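Local atomic coordinates of octaprenyl Pyrophosphate Synthase (PDB entry 3TC1), a protein that probably lengthens an allylic diphosphate such as farnesyl diphosphate by successive condensations with isopentenyl diphosphate, yielding the C40 octaprenyl diphosphate. Residues 146-151 and 223-228; 153-158 and 199-204; 229-234 and 269-274. All blocks are in the same frame, centred on the assembly; numbering follows the deposited sequence.

Interaction 1 (146-151 and 223-228)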
# COMPACT_ATOMS: atom_id res chain seq x y z
N GLU B 146 9.84 17.12 -10.64
CA GLU B 146 10.96 17.80 -9.98
C GLU B 146 11.39 19.06 -10.73
O GLU B 146 12.04 19.94 -10.16
CB GLU B 146 12.15 16.86 -9.82
CG GLU B 146 12.01 15.85 -8.69
CD GLU B 146 13.30 15.09 -8.44
OE1 GLU B 146 14.33 15.73 -8.18
OE2 GLU B 146 13.27 13.84 -8.50
N CYS B 147 11.05 19.13 -12.01
CA CYS B 147 11.41 20.31 -12.81
C CYS B 147 10.42 20.46 -13.96
O CYS B 147 9.72 19.51 -14.31
CB CYS B 147 12.83 20.17 -13.36
SG CYS B 147 13.05 18.88 -14.60
N PHE B 148 10.36 21.66 -14.54
CA PHE B 148 9.45 21.90 -15.64
C PHE B 148 9.67 20.83 -16.71
O PHE B 148 10.82 20.51 -17.04
CB PHE B 148 9.70 23.28 -16.25
CG PHE B 148 8.80 23.59 -17.42
CD1 PHE B 148 7.52 24.09 -17.22
CD2 PHE B 148 9.24 23.36 -18.72
CE1 PHE B 148 6.68 24.34 -18.30
CE2 PHE B 148 8.41 23.60 -19.81
CZ PHE B 148 7.12 24.10 -19.60
N ASN B 149 8.58 20.27 -17.23
CA ASN B 149 8.68 19.24 -18.26
C ASN B 149 8.01 19.65 -19.57
O ASN B 149 6.85 20.06 -19.57
CB ASN B 149 8.02 17.94 -17.78
CG ASN B 149 7.86 16.94 -18.91
OD1 ASN B 149 8.82 16.62 -19.61
ND2 ASN B 149 6.63 16.45 -19.10
N SER B 150 8.74 19.53 -20.68
CA SER B 150 8.19 19.88 -21.98
C SER B 150 7.97 18.65 -22.86
O SER B 150 7.52 18.76 -24.00
CB SER B 150 9.12 20.86 -22.70
OG SER B 150 10.31 20.20 -23.10
N ASP B 151 8.31 17.47 -22.33
CA ASP B 151 8.16 16.23 -23.08
C ASP B 151 6.74 15.70 -22.88
O ASP B 151 6.42 15.15 -21.82
CB ASP B 151 9.16 15.17 -22.59
CG ASP B 151 9.16 13.91 -23.45
OD1 ASP B 151 8.15 13.64 -24.14
OD2 ASP B 151 10.17 13.18 -23.43
N GLY B 223 4.15 21.53 -9.33
CA GLY B 223 5.16 20.90 -10.17
C GLY B 223 4.66 20.02 -11.30
O GLY B 223 5.46 19.39 -11.99
N LYS B 224 3.35 19.96 -11.51
CA LYS B 224 2.80 19.14 -12.58
C LYS B 224 2.60 19.96 -13.85
O LYS B 224 1.79 20.89 -13.85
CB LYS B 224 1.44 18.55 -12.17
CG LYS B 224 1.50 17.60 -10.98
CD LYS B 224 0.10 17.13 -10.62
CE LYS B 224 0.12 16.26 -9.37
NZ LYS B 224 -1.26 15.91 -8.93
N THR B 225 3.34 19.64 -14.91
CA THR B 225 3.20 20.36 -16.17
C THR B 225 2.15 19.62 -17.00
O THR B 225 2.48 18.74 -17.80
CB THR B 225 4.53 20.41 -16.96
OG1 THR B 225 5.57 20.90 -16.11
CG2 THR B 225 4.39 21.36 -18.15
N THR B 226 0.89 19.98 -16.78
CA THR B 226 -0.23 19.34 -17.46
C THR B 226 -0.37 19.77 -18.93
O THR B 226 0.31 20.68 -19.38
CB THR B 226 -1.55 19.62 -16.71
OG1 THR B 226 -1.77 21.04 -16.63
CG2 THR B 226 -1.47 19.07 -15.29
N LEU B 227 -1.27 19.10 -19.66
CA LEU B 227 -1.46 19.39 -21.08
C LEU B 227 -1.57 20.88 -21.43
O LEU B 227 -0.91 21.34 -22.36
CB LEU B 227 -2.68 18.63 -21.62
CG LEU B 227 -2.79 18.61 -23.16
CD1 LEU B 227 -1.48 18.13 -23.77
CD2 LEU B 227 -3.95 17.71 -23.58
N PRO B 228 -2.41 21.64 -20.71
CA PRO B 228 -2.52 23.07 -21.05
C PRO B 228 -1.15 23.75 -21.08
O PRO B 228 -0.86 24.53 -21.99
CB PRO B 228 -3.40 23.61 -19.93
CG PRO B 228 -4.29 22.45 -19.61
CD PRO B 228 -3.32 21.29 -19.62
O HOH W 1 6.84 19.11 -14.49
O HOH W 2 4.37 16.71 -17.63
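Thr225 carries the tight part of this contact, pressing its methyl group against Phe148 and Asn149. Its CG2 lies 3.8 Å from Phe148 CE1, meeting the ring obliquely, and only 3.1 Å from Asn149 O, so the packing here is close. That carbonyl oxygen is buried with no polar partner in the model. With CG2 anti to the backbone N and OG1 beside it (chi1 -52°), the threonine shows both branches to the loop, which runs between helices 121-144 and 152-177. Phe220 packs against both Phe148 and Thr225, and Tyr233 meets the Phe148 ring.

The looser part is held by water. One water sits 2.7 Å from Thr225 OG1 and near the carbonyls of Cys147 and Gly223; a second accepts from Asn149 ND2 at 2.7 Å and donates to Thr225 O at 2.8 Å. On the side of the first water, the Cys147 side chain points away from the partner loop and is exposed. Asn149 is itself fixed: OD1 closes an Asx turn with Asp151 N (2.9 Å), and ND2 reaches back to Asp151 O (3.0 Å), just ahead of the helix that Asp151 N-caps through Gln153 N. On the partner side, Thr225 centres an inverse gamma turn.

The chemistry therefore implies two loops that meet mainly through one threonine side chain, its methyl packed and its hydroxyl tied in by water, while Asn149 spends its amide on its own loop and on water.

Interaction 2 (153-158 and 199-204). With MG (magnesium ion), chain D.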
# COMPACT_ATOMS: atom_id res chain seq x y z
N GLN B 153 5.33 13.16 -24.14
CA GLN B 153 5.24 11.70 -24.02
C GLN B 153 5.30 11.24 -22.57
O GLN B 153 4.66 10.25 -22.20
CB GLN B 153 6.33 11.02 -24.84
CG GLN B 153 6.27 11.34 -26.33
CD GLN B 153 4.88 11.17 -26.92
OE1 GLN B 153 4.37 12.07 -27.61
NE2 GLN B 153 4.25 10.03 -26.66
N LYS B 154 6.04 11.96 -21.74
CA LYS B 154 6.15 11.59 -20.32
C LYS B 154 4.82 11.85 -19.64
O LYS B 154 4.39 11.08 -18.78
CB LYS B 154 7.25 12.38 -19.64
CG LYS B 154 8.64 12.14 -20.23
CD LYS B 154 9.70 12.90 -19.46
CE LYS B 154 11.06 12.76 -20.12
NZ LYS B 154 12.10 13.57 -19.43
N TYR B 155 4.17 12.94 -20.04
CA TYR B 155 2.87 13.33 -19.51
C TYR B 155 1.84 12.25 -19.83
O TYR B 155 1.09 11.81 -18.95
CB TYR B 155 2.44 14.67 -20.13
CG TYR B 155 1.01 15.06 -19.85
CD1 TYR B 155 0.62 15.54 -18.61
CD2 TYR B 155 0.03 14.92 -20.84
CE1 TYR B 155 -0.71 15.88 -18.35
CE2 TYR B 155 -1.30 15.26 -20.60
CZ TYR B 155 -1.66 15.73 -19.35
OH TYR B 155 -2.97 16.05 -19.11
N TRP B 156 1.80 11.84 -21.09
CA TRP B 156 0.85 10.81 -21.53
C TRP B 156 1.06 9.49 -20.79
O TRP B 156 0.09 8.81 -20.46
CB TRP B 156 0.99 10.59 -23.04
CG TRP B 156 0.50 11.75 -23.86
CD1 TRP B 156 1.17 12.38 -24.87
CD2 TRP B 156 -0.76 12.42 -23.74
NE1 TRP B 156 0.40 13.39 -25.39
CE2 TRP B 156 -0.79 13.44 -24.71
CE3 TRP B 156 -1.87 12.25 -22.90
CZ2 TRP B 156 -1.88 14.29 -24.88
CZ3 TRP B 156 -2.96 13.09 -23.07
CH2 TRP B 156 -2.96 14.10 -24.05
N ARG B 157 2.31 9.15 -20.53
CA ARG B 157 2.61 7.92 -19.80
C ARG B 157 2.07 8.00 -18.39
O ARG B 157 1.50 7.04 -17.86
CB ARG B 157 4.13 7.68 -19.77
CG ARG B 157 4.52 6.40 -19.06
CD ARG B 157 5.99 6.09 -19.21
NE ARG B 157 6.34 4.83 -18.55
CZ ARG B 157 7.53 4.26 -18.63
NH1 ARG B 157 8.50 4.81 -19.34
NH2 ARG B 157 7.76 3.11 -17.99
N ILE B 158 2.23 9.17 -17.76
CA ILE B 158 1.73 9.37 -16.41
C ILE B 158 0.21 9.29 -16.37
O ILE B 158 -0.36 8.63 -15.50
CB ILE B 158 2.18 10.73 -15.84
CG1 ILE B 158 3.71 10.73 -15.67
CG2 ILE B 158 1.47 11.02 -14.52
CD1 ILE B 158 4.29 12.08 -15.25
N ILE B 199 -9.71 16.46 -19.04
CA ILE B 199 -10.73 17.43 -18.61
C ILE B 199 -10.47 17.84 -17.17
O ILE B 199 -10.71 18.99 -16.77
CB ILE B 199 -12.16 16.84 -18.72
CG1 ILE B 199 -12.52 16.61 -20.19
CG2 ILE B 199 -13.16 17.76 -18.05
CD1 ILE B 199 -12.45 17.87 -21.06
N ASP B 200 -9.98 16.90 -16.37
CA ASP B 200 -9.69 17.22 -14.98
C ASP B 200 -8.54 18.22 -14.92
O ASP B 200 -8.58 19.18 -14.15
CB ASP B 200 -9.31 15.97 -14.20
CG ASP B 200 -9.00 16.27 -12.76
OD1 ASP B 200 -9.95 16.56 -12.00
OD2 ASP B 200 -7.80 16.25 -12.41
N ASP B 201 -7.51 18.00 -15.74
CA ASP B 201 -6.38 18.92 -15.77
C ASP B 201 -6.86 20.26 -16.30
O ASP B 201 -6.38 21.32 -15.89
CB ASP B 201 -5.27 18.37 -16.67
CG ASP B 201 -4.54 17.19 -16.06
OD1 ASP B 201 -4.83 16.85 -14.88
OD2 ASP B 201 -3.66 16.60 -16.74
N LEU B 202 -7.82 20.22 -17.22
CA LEU B 202 -8.35 21.44 -17.81
C LEU B 202 -9.11 22.25 -16.74
O LEU B 202 -8.92 23.46 -16.62
CB LEU B 202 -9.27 21.10 -18.98
CG LEU B 202 -9.82 22.26 -19.81
CD1 LEU B 202 -8.68 23.12 -20.32
CD2 LEU B 202 -10.63 21.71 -20.98
N LEU B 203 -9.94 21.56 -15.96
CA LEU B 203 -10.72 22.20 -14.91
C LEU B 203 -9.88 22.81 -13.79
O LEU B 203 -10.39 23.55 -12.95
CB LEU B 203 -11.73 21.21 -14.33
CG LEU B 203 -12.87 20.87 -15.29
CD1 LEU B 203 -13.77 19.80 -14.69
CD2 LEU B 203 -13.66 22.14 -15.59
N ASP B 204 -8.58 22.51 -13.77
CA ASP B 204 -7.71 23.07 -12.75
C ASP B 204 -7.35 24.50 -13.12
O ASP B 204 -7.05 25.32 -12.26
CB ASP B 204 -6.41 22.28 -12.64
CG ASP B 204 -5.47 22.84 -11.57
OD1 ASP B 204 -5.83 22.82 -10.37
OD2 ASP B 204 -4.37 23.31 -11.91
MG MG D . -6.83 17.67 -10.98
O HOH W 3 -8.33 19.50 -11.75
O HOH W 4 -8.36 17.44 -9.30
O HOH W 5 -5.26 18.06 -12.56
O HOH W 6 -5.48 19.07 -9.65
O HOH W 7 -5.43 15.65 -10.51
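Tyr155 and Asp201 reach toward each other between two helices, their own CA atoms the nearest pair at 11.4 Å, and meet in one short, direct hydrogen bond. Tyr155 OH donates to Asp201 OD2 at 2.5 Å, approaching on the anti side of that oxygen and only 16° out of the carboxylate plane. The oxygen lies at the edge of the ring, in its plane, while ring and carboxylate are turned 53° apart. Tyr155 swings CG anti to its backbone N (chi1 169°), which directs the phenol toward the partner helix.

The other oxygen of the carboxylate turns to the metal site. Asp201 OD1 accepts from a water at 2.7 Å, and Gln197 NE2 also bonds to it. That water is a magnesium ligand at 2.3 Å, so Asp201 is a second-shell residue, its carboxylate held by Tyr155 on one oxygen and Gln197 on the other. Direct coordination comes from the neighbouring Asp200, whose OD2 binds the magnesium ion at 2.2 Å; five waters complete a six-ligand shell. Asp200 to Asp204 read Asp-Asp-Leu-Leu-Asp, matching the second aspartate-rich motif of trans-prenyltransferases, which in relatives holds magnesium at the diphosphate site.

Van der Waals contact adds little between the segments themselves. Instead, Leu227 and Leu230 pack on Tyr155, so that helix 227-233 borders the phenol where it bridges helices 152-177 and 182-205, while helix 268-286 lies against Ile199 and Leu202.

Interaction 3 (229-234 and 269-274)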
# COMPACT_ATOMS: atom_id res chain seq x y z
N TYR B 229 -0.31 23.46 -20.09
CA TYR B 229 1.02 24.06 -19.99
C TYR B 229 1.94 23.55 -21.09
O TYR B 229 2.77 24.30 -21.61
CB TYR B 229 1.61 23.77 -18.61
CG TYR B 229 0.87 24.49 -17.50
CD1 TYR B 229 1.19 25.81 -17.17
CD2 TYR B 229 -0.18 23.88 -16.83
CE1 TYR B 229 0.48 26.50 -16.18
CE2 TYR B 229 -0.90 24.56 -15.84
CZ TYR B 229 -0.56 25.87 -15.52
OH TYR B 229 -1.26 26.53 -14.54
N LEU B 230 1.80 22.28 -21.44
CA LEU B 230 2.60 21.69 -22.50
C LEU B 230 2.26 22.33 -23.85
O LEU B 230 3.15 22.74 -24.60
CB LEU B 230 2.35 20.18 -22.56
CG LEU B 230 2.93 19.43 -21.35
CD1 LEU B 230 2.27 18.07 -21.20
CD2 LEU B 230 4.45 19.30 -21.54
N LEU B 231 0.97 22.42 -24.15
CA LEU B 231 0.52 23.02 -25.40
C LEU B 231 0.89 24.51 -25.46
O LEU B 231 1.27 25.02 -26.51
CB LEU B 231 -0.99 22.84 -25.57
CG LEU B 231 -1.48 21.39 -25.71
CD1 LEU B 231 -2.99 21.36 -25.81
CD2 LEU B 231 -0.85 20.76 -26.95
N LEU B 232 0.76 25.20 -24.33
CA LEU B 232 1.11 26.62 -24.27
C LEU B 232 2.60 26.81 -24.54
O LEU B 232 2.99 27.64 -25.35
CB LEU B 232 0.78 27.20 -22.88
CG LEU B 232 1.19 28.68 -22.71
CD1 LEU B 232 0.42 29.55 -23.71
CD2 LEU B 232 0.93 29.14 -21.29
N TYR B 233 3.42 26.02 -23.85
CA TYR B 233 4.87 26.10 -23.99
C TYR B 233 5.34 25.99 -25.44
O TYR B 233 6.29 26.65 -25.85
CB TYR B 233 5.54 25.00 -23.17
CG TYR B 233 7.05 25.05 -23.22
CD1 TYR B 233 7.76 26.00 -22.49
CD2 TYR B 233 7.77 24.19 -24.04
CE1 TYR B 233 9.14 26.08 -22.57
CE2 TYR B 233 9.15 24.26 -24.13
CZ TYR B 233 9.83 25.21 -23.39
OH TYR B 233 11.20 25.28 -23.46
N GLU B 234 4.68 25.13 -26.20
CA GLU B 234 5.01 24.92 -27.61
C GLU B 234 4.70 26.12 -28.51
O GLU B 234 5.20 26.21 -29.63
CB GLU B 234 4.25 23.69 -28.13
CG GLU B 234 4.84 22.36 -27.68
CD GLU B 234 3.84 21.22 -27.74
OE1 GLU B 234 3.01 21.20 -28.68
OE2 GLU B 234 3.89 20.33 -26.86
N ILE B 269 -7.23 26.60 -24.30
CA ILE B 269 -8.39 25.94 -23.72
C ILE B 269 -9.11 25.08 -24.75
O ILE B 269 -9.41 23.91 -24.50
CB ILE B 269 -9.39 26.97 -23.12
CG1 ILE B 269 -8.68 27.89 -22.12
CG2 ILE B 269 -10.55 26.23 -22.46
CD1 ILE B 269 -8.01 27.18 -20.97
N GLU B 270 -9.38 25.65 -25.92
CA GLU B 270 -10.06 24.89 -26.97
C GLU B 270 -9.16 23.77 -27.49
O GLU B 270 -9.64 22.68 -27.79
CB GLU B 270 -10.48 25.80 -28.13
CG GLU B 270 -10.99 25.05 -29.36
CD GLU B 270 -12.38 24.43 -29.18
OE1 GLU B 270 -12.60 23.73 -28.17
OE2 GLU B 270 -13.23 24.64 -30.07
N GLU B 271 -7.86 24.03 -27.58
CA GLU B 271 -6.94 23.02 -28.08
C GLU B 271 -6.90 21.82 -27.13
O GLU B 271 -6.86 20.67 -27.57
CB GLU B 271 -5.53 23.62 -28.25
CG GLU B 271 -4.51 22.63 -28.83
CD GLU B 271 -3.15 23.27 -29.11
OE1 GLU B 271 -2.78 24.25 -28.43
OE2 GLU B 271 -2.43 22.76 -30.00
N THR B 272 -6.93 22.10 -25.83
CA THR B 272 -6.91 21.04 -24.82
C THR B 272 -8.21 20.25 -24.88
O THR B 272 -8.22 19.02 -24.86
CB THR B 272 -6.75 21.64 -23.39
OG1 THR B 272 -5.51 22.34 -23.30
CG2 THR B 272 -6.78 20.54 -22.34
N LEU B 273 -9.32 20.98 -24.97
CA LEU B 273 -10.64 20.36 -25.03
C LEU B 273 -10.76 19.41 -26.22
O LEU B 273 -11.30 18.31 -26.08
CB LEU B 273 -11.71 21.45 -25.10
CG LEU B 273 -13.17 21.00 -25.15
CD1 LEU B 273 -13.47 20.07 -23.98
CD2 LEU B 273 -14.08 22.23 -25.10
N LYS B 274 -10.27 19.84 -27.38
CA LYS B 274 -10.33 19.01 -28.58
C LYS B 274 -9.52 17.72 -28.42
O LYS B 274 -9.89 16.67 -28.96
CB LYS B 274 -9.83 19.78 -29.79
CG LYS B 274 -10.75 20.91 -30.23
CD LYS B 274 -10.25 21.57 -31.51
CE LYS B 274 -11.17 22.69 -31.96
NZ LYS B 274 -12.53 22.20 -32.29
O HOH W 8 -0.11 24.17 -28.80
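Helices 227-233 and 268-286 pass each other with Leu231 and Thr272 closest, their CA atoms 7.7 Å apart. This is helix packing within the all-alpha fold of the trans-prenyltransferases. Leu231 makes the contact: its CD1 rests 3.6 Å from Glu271 CG and 3.7 Å from Thr272 OG1, so one methyl touches two successive residues of the partner helix. CD2 lies by the carboxylate end of the same glutamate, 4.0 Å from Glu271 OE2. Glu271 comes to meet it from the other direction, with CG anti to the backbone N (chi1 -177°) and the chain extended beyond, and its aliphatic part lies against the leucine.

The polar partner of Thr272 OG1 is Ile268 O, one turn earlier in its own helix; across the contact it meets only the Leu231 methyl. Leu202 and Ile198 of helix 182-205 also pack on Thr272. Lys152 also leans on Leu231. At the end of Glu271 the contact turns polar. Glu271 OE1 forms a salt bridge with Lys235, and Glu234 is paired with Lys152. A single water ties the two helices together there, donating to Leu231 O at 2.8 Å and to Glu271 OE1 at 2.7 Å.

In the fold
All three contacts gather round helix 227-233. Interaction 1 holds the loop leading into it, interaction 3 holds its face against helix 268-286, and interaction 2 lies alongside, with Thr226 of interaction 1 packing on Asp201. Interaction 2 is nearest the chain's centre, about 11 Å from it centre to centre, and its two touching residues are buried; it works through a direct polar bond and the metal shell. The other two lie about 18 and 20 Å out and mix methyl packing with bridging water; each includes one partly exposed residue, Phe148 and Glu271. Leu230 joins all of them, touching Asn149 and Thr225 as well as Tyr155, while Leu202 meets Thr272 between interactions 2 and 3.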